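DUF2179 domain-containing protein (Eubacterium ventriosum, PDB 3HLU) is of unknown function, the crystallised part being the C-terminal DUF2179 domain of a probable YitT-type membrane protein. Local coordinates at residues 9-15 with 73-78; 14-18 with 68-72; 31-36 with 48-52. All coordinates share one frame. Numbering follows the deposited sequence.

Contact 1. Residues 9-15 with 73-78; sequences TMVYIVS and AFMIVS
Strand 9-14 runs antiparallel to strand 74-77. The axes approach to 4.5 Å and the strand directions differ by 154°. Both backbones are extended. Thr-9 opens the walk in the t rotamer, with OG1 3.7 Å from Val-77 CG1. Selenomethionine Met-10 accepts a hydrogen bond at O from Ser-78 N (3.1 Å), while its side chain turns away onto strand 48-54. Val-11 and Val-77 form a non-hydrogen-bonded pair, CA to CA 4.8 Å, with Val-11 CG2 4.1 Å from Val-77 CG2. Tyr-12 and Ile-76 are a hydrogen-bonded pair: Tyr-12 N gives to Ile-76 O (2.9 Å) and Ile-76 N to Tyr-12 O (2.7 Å). The Tyr-12 ring, in the m rotamer, packs CD1 against Ile-76 CB (4.2 Å). Its OH bonds to Ser-78 OG of the second subunit. Ile-13 faces Met-75, also selenomethionine, with CA atoms 4.3 Å apart and Ile-13 CG1 3.6 Å from Met-75 CG. Val-14 N gives to Phe-74 O (2.8 Å), and Phe-74 N to Val-14 O (3.1 Å). The p rotamer of Phe-74 lays its ring face under Val-14 CB, which is 3.7 Å from the ring centroid: a CH-pi contact. Last, Ser-15 CB meets Ala-73 CB at 3.5 Å. Ile-13 and Met-75 face the helices; Tyr-12 and Ile-76 face the second subunit, whose strand continues the sheet beyond Phe-74 and Met-75. Pairing of the first and last strands is characteristic of a ferredoxin-like beta-alpha-beta-beta-alpha-beta fold.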
loop_
_atom_site.group_PDB
_atom_site.type_symbol
_atom_site.label_atom_id
_atom_site.label_comp_id
_atom_site.label_asym_id
_atom_site.label_seq_id
_atom_site.Cartn_x
_atom_site.Cartn_y
_atom_site.Cartn_z
ATOM N N THR A 9 6.310 -14.199 2.857
ATOM C CA THR A 9 5.212 -13.361 2.352
ATOM C C THR A 9 5.652 -11.940 1.934
ATOM O O THR A 9 6.573 -11.362 2.522
ATOM C CB THR A 9 4.064 -13.271 3.376
ATOM O OG1 THR A 9 3.041 -12.394 2.870
ATOM C CG2 THR A 9 4.592 -12.784 4.753
HETATM N N MSE A 10 4.985 -11.394 0.912
HETATM C CA MSE A 10 5.352 -10.108 0.301
HETATM C C MSE A 10 4.759 -8.925 1.067
HETATM O O MSE A 10 3.593 -8.965 1.480
HETATM C CB MSE A 10 4.872 -10.061 -1.148
HETATM C CG MSE A 10 4.701 -8.667 -1.670
HETATM SE SE MSE A 10 6.401 -7.988 -2.326
HETATM C CE MSE A 10 6.082 -8.450 -4.204
ATOM N N VAL A 11 5.547 -7.867 1.249
ATOM C CA VAL A 11 5.119 -6.770 2.105
ATOM C C VAL A 11 5.368 -5.393 1.525
ATOM O O VAL A 11 6.424 -5.109 0.994
ATOM C CB VAL A 11 5.764 -6.861 3.487
ATOM C CG1 VAL A 11 5.561 -5.579 4.254
ATOM C CG2 VAL A 11 5.182 -8.026 4.238
ATOM N N TYR A 12 4.377 -4.530 1.635
ATOM C CA TYR A 12 4.566 -3.149 1.236
ATOM C C TYR A 12 4.552 -2.258 2.471
ATOM O O TYR A 12 3.732 -2.418 3.359
ATOM C CB TYR A 12 3.498 -2.725 0.234
ATOM C CG TYR A 12 3.327 -3.706 -0.908
ATOM C CD1 TYR A 12 2.431 -4.759 -0.811
ATOM C CD2 TYR A 12 4.059 -3.576 -2.086
ATOM C CE1 TYR A 12 2.266 -5.655 -1.853
ATOM C CE2 TYR A 12 3.898 -4.468 -3.136
ATOM C CZ TYR A 12 2.998 -5.505 -3.011
ATOM O OH TYR A 12 2.835 -6.414 -4.035
ATOM N N ILE A 13 5.497 -1.341 2.539
ATOM C CA ILE A 13 5.560 -0.457 3.665
ATOM C C ILE A 13 5.333 0.935 3.141
ATOM O O ILE A 13 6.076 1.404 2.279
ATOM C CB ILE A 13 6.920 -0.542 4.352
ATOM C CG1 ILE A 13 7.114 -1.937 4.933
ATOM C CG2 ILE A 13 7.066 0.537 5.429
ATOM C CD1 ILE A 13 8.497 -2.168 5.469
ATOM N N VAL A 14 4.281 1.574 3.650
ATOM C CA VAL A 14 3.979 2.953 3.325
ATOM C C VAL A 14 4.483 3.888 4.401
ATOM O O VAL A 14 4.015 3.841 5.525
ATOM C CB VAL A 14 2.477 3.184 3.242
ATOM C CG1 VAL A 14 2.201 4.623 2.819
ATOM C CG2 VAL A 14 1.833 2.189 2.300
ATOM N N SER A 15 5.416 4.766 4.057
ATOM C CA SER A 15 5.891 5.734 5.018
ATOM C C SER A 15 6.543 6.934 4.368
ATOM O O SER A 15 7.267 6.804 3.396
ATOM C CB SER A 15 6.888 5.090 5.963
ATOM O OG SER A 15 7.653 6.074 6.631
ATOM N N ALA A 73 3.676 5.175 9.757
ATOM C CA ALA A 73 3.935 4.147 8.761
ATOM C C ALA A 73 3.018 2.945 8.955
ATOM O O ALA A 73 2.522 2.681 10.052
ATOM C CB ALA A 73 5.384 3.715 8.807
ATOM N N PHE A 74 2.789 2.226 7.869
ATOM C CA PHE A 74 2.063 0.973 7.951
ATOM C C PHE A 74 2.482 0.030 6.824
ATOM O O PHE A 74 3.199 0.412 5.897
ATOM C CB PHE A 74 0.556 1.205 7.936
ATOM C CG PHE A 74 0.071 1.879 6.701
ATOM C CD1 PHE A 74 0.185 3.251 6.558
ATOM C CD2 PHE A 74 -0.478 1.147 5.669
ATOM C CE1 PHE A 74 -0.250 3.880 5.409
ATOM C CE2 PHE A 74 -0.921 1.773 4.519
ATOM C CZ PHE A 74 -0.811 3.143 4.390
HETATM N N MSE A 75 2.009 -1.205 6.923
HETATM C CA MSE A 75 2.420 -2.273 6.037
HETATM C C MSE A 75 1.216 -2.938 5.431
HETATM O O MSE A 75 0.219 -3.158 6.098
HETATM C CB MSE A 75 3.209 -3.322 6.819
HETATM C CG MSE A 75 4.525 -2.816 7.348
HETATM SE SE MSE A 75 5.473 -4.157 8.390
HETATM C CE MSE A 75 4.482 -4.005 10.057
ATOM N N ILE A 76 1.320 -3.274 4.160
ATOM C CA ILE A 76 0.337 -4.132 3.541
ATOM C C ILE A 76 0.937 -5.500 3.303
ATOM O O ILE A 76 1.923 -5.642 2.581
ATOM C CB ILE A 76 -0.184 -3.541 2.230
ATOM C CG1 ILE A 76 -0.829 -2.183 2.511
ATOM C CG2 ILE A 76 -1.170 -4.485 1.588
ATOM C CD1 ILE A 76 -0.953 -1.305 1.295
ATOM N N VAL A 77 0.339 -6.498 3.934
ATOM C CA VAL A 77 0.797 -7.875 3.835
ATOM C C VAL A 77 -0.036 -8.675 2.835
ATOM O O VAL A 77 -1.148 -9.119 3.152
ATOM C CB VAL A 77 0.707 -8.576 5.191
ATOM C CG1 VAL A 77 1.117 -10.029 5.049
ATOM C CG2 VAL A 77 1.554 -7.837 6.227
ATOM N N SER A 78 0.535 -8.876 1.647
ATOM C CA SER A 78 -0.143 -9.488 0.491
ATOM C C SER A 78 -0.877 -10.803 0.779
ATOM O O SER A 78 -0.364 -11.671 1.492
ATOM C CB SER A 78 0.873 -9.690 -0.637
ATOM O OG SER A 78 0.454 -9.048 -1.842
#

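Contact 2. Residues 14-18 with 68-72; sequences VSAKR and EVDPD
This is a polar loop-to-loop contact at one end of the sheet. It joins the link from strand 9-14 to helix 18-28 with the link from helix 56-67 to strand 74-77. The nearest CA atoms, those of Lys-17 and Asp-70, are 6.4 Å apart. Residues Ser-15 to Arg-18 make a type I beta turn, and Lys-17 takes the N-cap position of helix 18-28. The direct bond runs from Ser-15 OG to Asp-70 OD2 (2.7 Å), with both side chains in the t rotamer. A water adds a second bridge. It accepts from Ala-16 N at 2.9 Å and donates to Asp-70 OD2 at 2.7 Å. Ser-15 OG also takes a weak bond from Lys-17 N (2.9 Å). Arg-18 NE closes back on Ser-15 O (3.1 Å). The apolar part is small: Lys-17 CB lies 3.9 Å from Val-69 CG1, and Val-69 leans on helix 18-28. Asp-70 thus serves both loops. Its OD2 holds the first, while OD1 accepts from Asp-72 N (2.7 Å) and, weakly, from Ala-73 N. The OD1 bond to Asp-72 N defines an Asx turn, here leading from a helix into the last strand.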
loop_
_atom_site.group_PDB
_atom_site.type_symbol
_atom_site.label_atom_id
_atom_site.label_comp_id
_atom_site.label_asym_id
_atom_site.label_seq_id
_atom_site.Cartn_x
_atom_site.Cartn_y
_atom_site.Cartn_z
ATOM N N VAL A 14 4.281 1.574 3.650
ATOM C CA VAL A 14 3.979 2.953 3.325
ATOM C C VAL A 14 4.483 3.888 4.401
ATOM O O VAL A 14 4.015 3.841 5.525
ATOM C CB VAL A 14 2.477 3.184 3.242
ATOM C CG1 VAL A 14 2.201 4.623 2.819
ATOM C CG2 VAL A 14 1.833 2.189 2.300
ATOM N N SER A 15 5.416 4.766 4.057
ATOM C CA SER A 15 5.891 5.734 5.018
ATOM C C SER A 15 6.543 6.934 4.368
ATOM O O SER A 15 7.267 6.804 3.396
ATOM C CB SER A 15 6.888 5.090 5.963
ATOM O OG SER A 15 7.653 6.074 6.631
ATOM N N ALA A 16 6.290 8.110 4.928
ATOM C CA ALA A 16 6.968 9.318 4.498
ATOM C C ALA A 16 8.475 9.199 4.718
ATOM O O ALA A 16 9.270 9.679 3.893
ATOM C CB ALA A 16 6.415 10.523 5.241
ATOM N N LYS A 17 8.861 8.558 5.825
ATOM C CA LYS A 17 10.265 8.400 6.204
ATOM C C LYS A 17 10.883 7.115 5.609
ATOM O O LYS A 17 11.803 6.530 6.168
ATOM C CB LYS A 17 10.385 8.389 7.732
ATOM C CG LYS A 17 9.836 9.632 8.467
ATOM C CD LYS A 17 10.863 10.788 8.575
ATOM C CE LYS A 17 10.685 11.846 7.450
ATOM N NZ LYS A 17 11.948 12.615 7.109
ATOM N N ARG A 18 10.392 6.688 4.455
ATOM C CA ARG A 18 10.764 5.383 3.925
ATOM C C ARG A 18 12.262 5.202 3.627
ATOM O O ARG A 18 12.789 4.114 3.844
ATOM C CB ARG A 18 9.922 5.024 2.699
ATOM C CG ARG A 18 10.486 5.558 1.399
ATOM C CD ARG A 18 10.207 7.041 1.236
ATOM N NE ARG A 18 8.847 7.255 0.726
ATOM C CZ ARG A 18 8.552 7.651 -0.514
ATOM N NH1 ARG A 18 7.276 7.814 -0.867
ATOM N NH2 ARG A 18 9.530 7.899 -1.393
ATOM N N GLU A 68 10.048 3.020 15.793
ATOM C CA GLU A 68 11.240 3.773 16.109
ATOM C C GLU A 68 11.494 4.928 15.139
ATOM O O GLU A 68 12.327 5.785 15.404
ATOM C CB GLU A 68 12.422 2.805 16.118
ATOM C CG GLU A 68 13.748 3.379 16.576
ATOM C CD GLU A 68 14.633 2.319 17.252
ATOM O OE1 GLU A 68 14.185 1.146 17.394
ATOM O OE2 GLU A 68 15.770 2.672 17.655
ATOM N N VAL A 69 10.786 4.968 14.018
ATOM C CA VAL A 69 11.145 5.916 12.968
ATOM C C VAL A 69 9.969 6.737 12.500
ATOM O O VAL A 69 10.074 7.961 12.377
ATOM C CB VAL A 69 11.689 5.196 11.736
ATOM C CG1 VAL A 69 11.926 6.185 10.613
ATOM C CG2 VAL A 69 12.946 4.456 12.083
ATOM N N ASP A 70 8.868 6.043 12.213
ATOM C CA ASP A 70 7.643 6.661 11.736
ATOM C C ASP A 70 6.451 5.875 12.263
ATOM O O ASP A 70 6.094 4.820 11.732
ATOM C CB ASP A 70 7.614 6.713 10.209
ATOM C CG ASP A 70 6.303 7.280 9.659
ATOM O OD1 ASP A 70 5.412 7.644 10.461
ATOM O OD2 ASP A 70 6.157 7.360 8.413
ATOM N N PRO A 71 5.835 6.395 13.327
ATOM C CA PRO A 71 4.634 5.878 13.988
ATOM C C PRO A 71 3.434 5.801 13.054
ATOM O O PRO A 71 2.498 5.042 13.314
ATOM C CB PRO A 71 4.360 6.925 15.065
ATOM C CG PRO A 71 5.688 7.530 15.345
ATOM C CD PRO A 71 6.396 7.562 14.032
ATOM N N ASP A 72 3.443 6.590 11.989
ATOM C CA ASP A 72 2.294 6.623 11.093
ATOM C C ASP A 72 2.453 5.653 9.950
ATOM O O ASP A 72 1.484 5.335 9.263
ATOM C CB ASP A 72 2.058 8.031 10.577
ATOM C CG ASP A 72 1.672 8.990 11.694
ATOM O OD1 ASP A 72 2.427 9.980 11.908
ATOM O OD2 ASP A 72 0.639 8.729 12.376
HETATM O O HOH W 1 4.096 8.049 6.869
#

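Contact 3. Residues 31-36 with 48-52; sequences LGVTML and EVIMC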
loop_
_atom_site.group_PDB
_atom_site.type_symbol
_atom_site.label_atom_id
_atom_site.label_comp_id
_atom_site.label_asym_id
_atom_site.label_seq_id
_atom_site.Cartn_x
_atom_site.Cartn_y
_atom_site.Cartn_z
ATOM N N LEU A 31 17.988 -7.075 5.334
ATOM C CA LEU A 31 16.877 -7.359 4.445
ATOM C C LEU A 31 17.098 -6.688 3.122
ATOM O O LEU A 31 17.534 -5.532 3.065
ATOM C CB LEU A 31 15.571 -6.863 5.046
ATOM C CG LEU A 31 15.033 -7.715 6.181
ATOM C CD1 LEU A 31 14.024 -6.912 6.905
ATOM C CD2 LEU A 31 14.452 -8.999 5.630
ATOM N N GLY A 32 16.811 -7.425 2.055
ATOM C CA GLY A 32 16.842 -6.880 0.711
ATOM C C GLY A 32 15.480 -6.336 0.325
ATOM O O GLY A 32 14.457 -7.043 0.397
ATOM N N VAL A 33 15.462 -5.067 -0.071
ATOM C CA VAL A 33 14.216 -4.412 -0.411
ATOM C C VAL A 33 14.301 -3.739 -1.779
ATOM O O VAL A 33 15.388 -3.344 -2.240
ATOM C CB VAL A 33 13.777 -3.398 0.688
ATOM C CG1 VAL A 33 14.018 -3.981 2.072
ATOM C CG2 VAL A 33 14.495 -2.079 0.545
ATOM N N THR A 34 13.148 -3.639 -2.436
ATOM C CA THR A 34 13.039 -2.891 -3.682
ATOM C C THR A 34 12.208 -1.645 -3.420
ATOM O O THR A 34 11.197 -1.693 -2.730
ATOM C CB THR A 34 12.343 -3.704 -4.786
ATOM O OG1 THR A 34 12.613 -5.104 -4.608
ATOM C CG2 THR A 34 12.831 -3.244 -6.145
HETATM N N MSE A 35 12.646 -0.526 -3.965
HETATM C CA MSE A 35 11.883 0.692 -3.826
HETATM C C MSE A 35 10.906 0.834 -4.990
HETATM O O MSE A 35 11.197 1.459 -6.000
HETATM C CB MSE A 35 12.807 1.895 -3.720
HETATM C CG MSE A 35 12.210 2.988 -2.878
HETATM SE SE MSE A 35 11.989 2.418 -1.022
HETATM C CE MSE A 35 13.726 2.958 -0.375
ATOM N N LEU A 36 9.743 0.219 -4.825
ATOM C CA LEU A 36 8.652 0.263 -5.791
ATOM C C LEU A 36 7.946 1.622 -5.894
ATOM O O LEU A 36 7.892 2.408 -4.941
ATOM C CB LEU A 36 7.636 -0.818 -5.436
ATOM C CG LEU A 36 6.339 -0.811 -6.238
ATOM C CD1 LEU A 36 6.652 -0.905 -7.727
ATOM C CD2 LEU A 36 5.412 -1.955 -5.805
ATOM N N GLU A 48 6.543 6.554 -3.365
ATOM C CA GLU A 48 7.348 5.347 -3.403
ATOM C C GLU A 48 6.986 4.454 -2.248
ATOM O O GLU A 48 6.758 4.904 -1.127
ATOM C CB GLU A 48 8.814 5.684 -3.219
ATOM C CG GLU A 48 9.555 6.271 -4.383
ATOM C CD GLU A 48 11.049 6.266 -4.090
ATOM O OE1 GLU A 48 11.428 6.542 -2.907
ATOM O OE2 GLU A 48 11.827 5.957 -5.031
ATOM N N VAL A 49 7.009 3.167 -2.519
ATOM C CA VAL A 49 6.655 2.182 -1.536
ATOM C C VAL A 49 7.845 1.238 -1.370
ATOM O O VAL A 49 8.546 0.969 -2.332
ATOM C CB VAL A 49 5.374 1.458 -2.016
ATOM C CG1 VAL A 49 5.304 0.019 -1.531
ATOM C CG2 VAL A 49 4.149 2.259 -1.619
ATOM N N ILE A 50 8.102 0.774 -0.147
ATOM C CA ILE A 50 9.100 -0.274 0.070
ATOM C C ILE A 50 8.468 -1.654 -0.084
ATOM O O ILE A 50 7.523 -1.997 0.618
ATOM C CB ILE A 50 9.758 -0.205 1.475
ATOM C CG1 ILE A 50 10.383 1.153 1.741
ATOM C CG2 ILE A 50 10.807 -1.283 1.635
ATOM C CD1 ILE A 50 10.830 1.307 3.163
HETATM N N MSE A 51 9.005 -2.445 -1.009
HETATM C CA MSE A 51 8.610 -3.835 -1.161
HETATM C C MSE A 51 9.656 -4.789 -0.581
HETATM O O MSE A 51 10.853 -4.627 -0.786
HETATM C CB MSE A 51 8.361 -4.151 -2.623
HETATM C CG MSE A 51 8.247 -5.626 -2.913
HETATM SE SE MSE A 51 7.675 -5.815 -4.761
HETATM C CE MSE A 51 8.129 -4.012 -5.411
ATOM N N CYS A 52 9.200 -5.795 0.146
ATOM C CA CYS A 52 10.116 -6.706 0.770
ATOM C C CYS A 52 9.428 -8.038 1.015
ATOM O O CYS A 52 8.352 -8.091 1.601
ATOM C CB CYS A 52 10.627 -6.108 2.075
ATOM S SG CYS A 52 11.887 -7.102 2.914
#
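Apolar side chains meet on both faces of this antiparallel pair. On the face towards helix 18-28, SE of selenomethionine Met-35 lies 3.4 Å from Ile-50 CG1, and Val-33 CB lies 3.8 Å from Ile-50 CG2. Ala-22 of that helix touches both Met-35 and Ile-50. Beside Val-33, at the other end of the pair, Cys-52 SG meets Val-33 CG1 (3.9 Å) and Leu-31 CD2 (4.2 Å). On the other face the methyl of selenomethionine Met-51 folds over the partner strand, so that Met-51 CE reaches Leu-36 CB at 3.2 Å. Leu-36 and Val-49 also rest on Tyr-12. The backbone ladder lies between these faces. Thr-34 N gives to Met-51 O (3.0 Å), Met-51 N to Thr-34 O (2.9 Å), and Val-49 N to Leu-36 O (2.7 Å). Met-35 is the centre of an inverse gamma turn, with a weak bond from Leu-36 N to Thr-34 O (3.2 Å). At the polar edge Glu-48 OE1 comes within 3.6 Å of Met-35 CG, but its charge is paired with Arg-18. The chemistry implies a hairpin held by main-chain bonds and sealed by apolar contacts, with the carboxylate of Glu-48 paired with Arg-18 at the start of helix 18-28.

In the fold
Across the sheet the strands lie in the order 34-40, 48-54, 9-14, 74-77. Contact 1 pairs the chain's first and last strands, contact 3 the hairpin beside them; their centres are about 9 Å apart. Strands 9-14 and 48-54 join them side by side, with Met-10 SE 3.1 Å from Met-51 CG. Contact 2 shares Val-14 and Ser-15 with contact 1, and 68-72 runs straight into 73-78; their centres are about 11 Å apart. Its centre is about 14 Å from that of contact 3, linked by a salt bridge, Arg-18 NH2 to Glu-48 OE1 (2.8 Å). In sequence contact 3 falls between the halves of both. Contacts 1 and 2 unite the modelled chain ends; all three reach the second subunit.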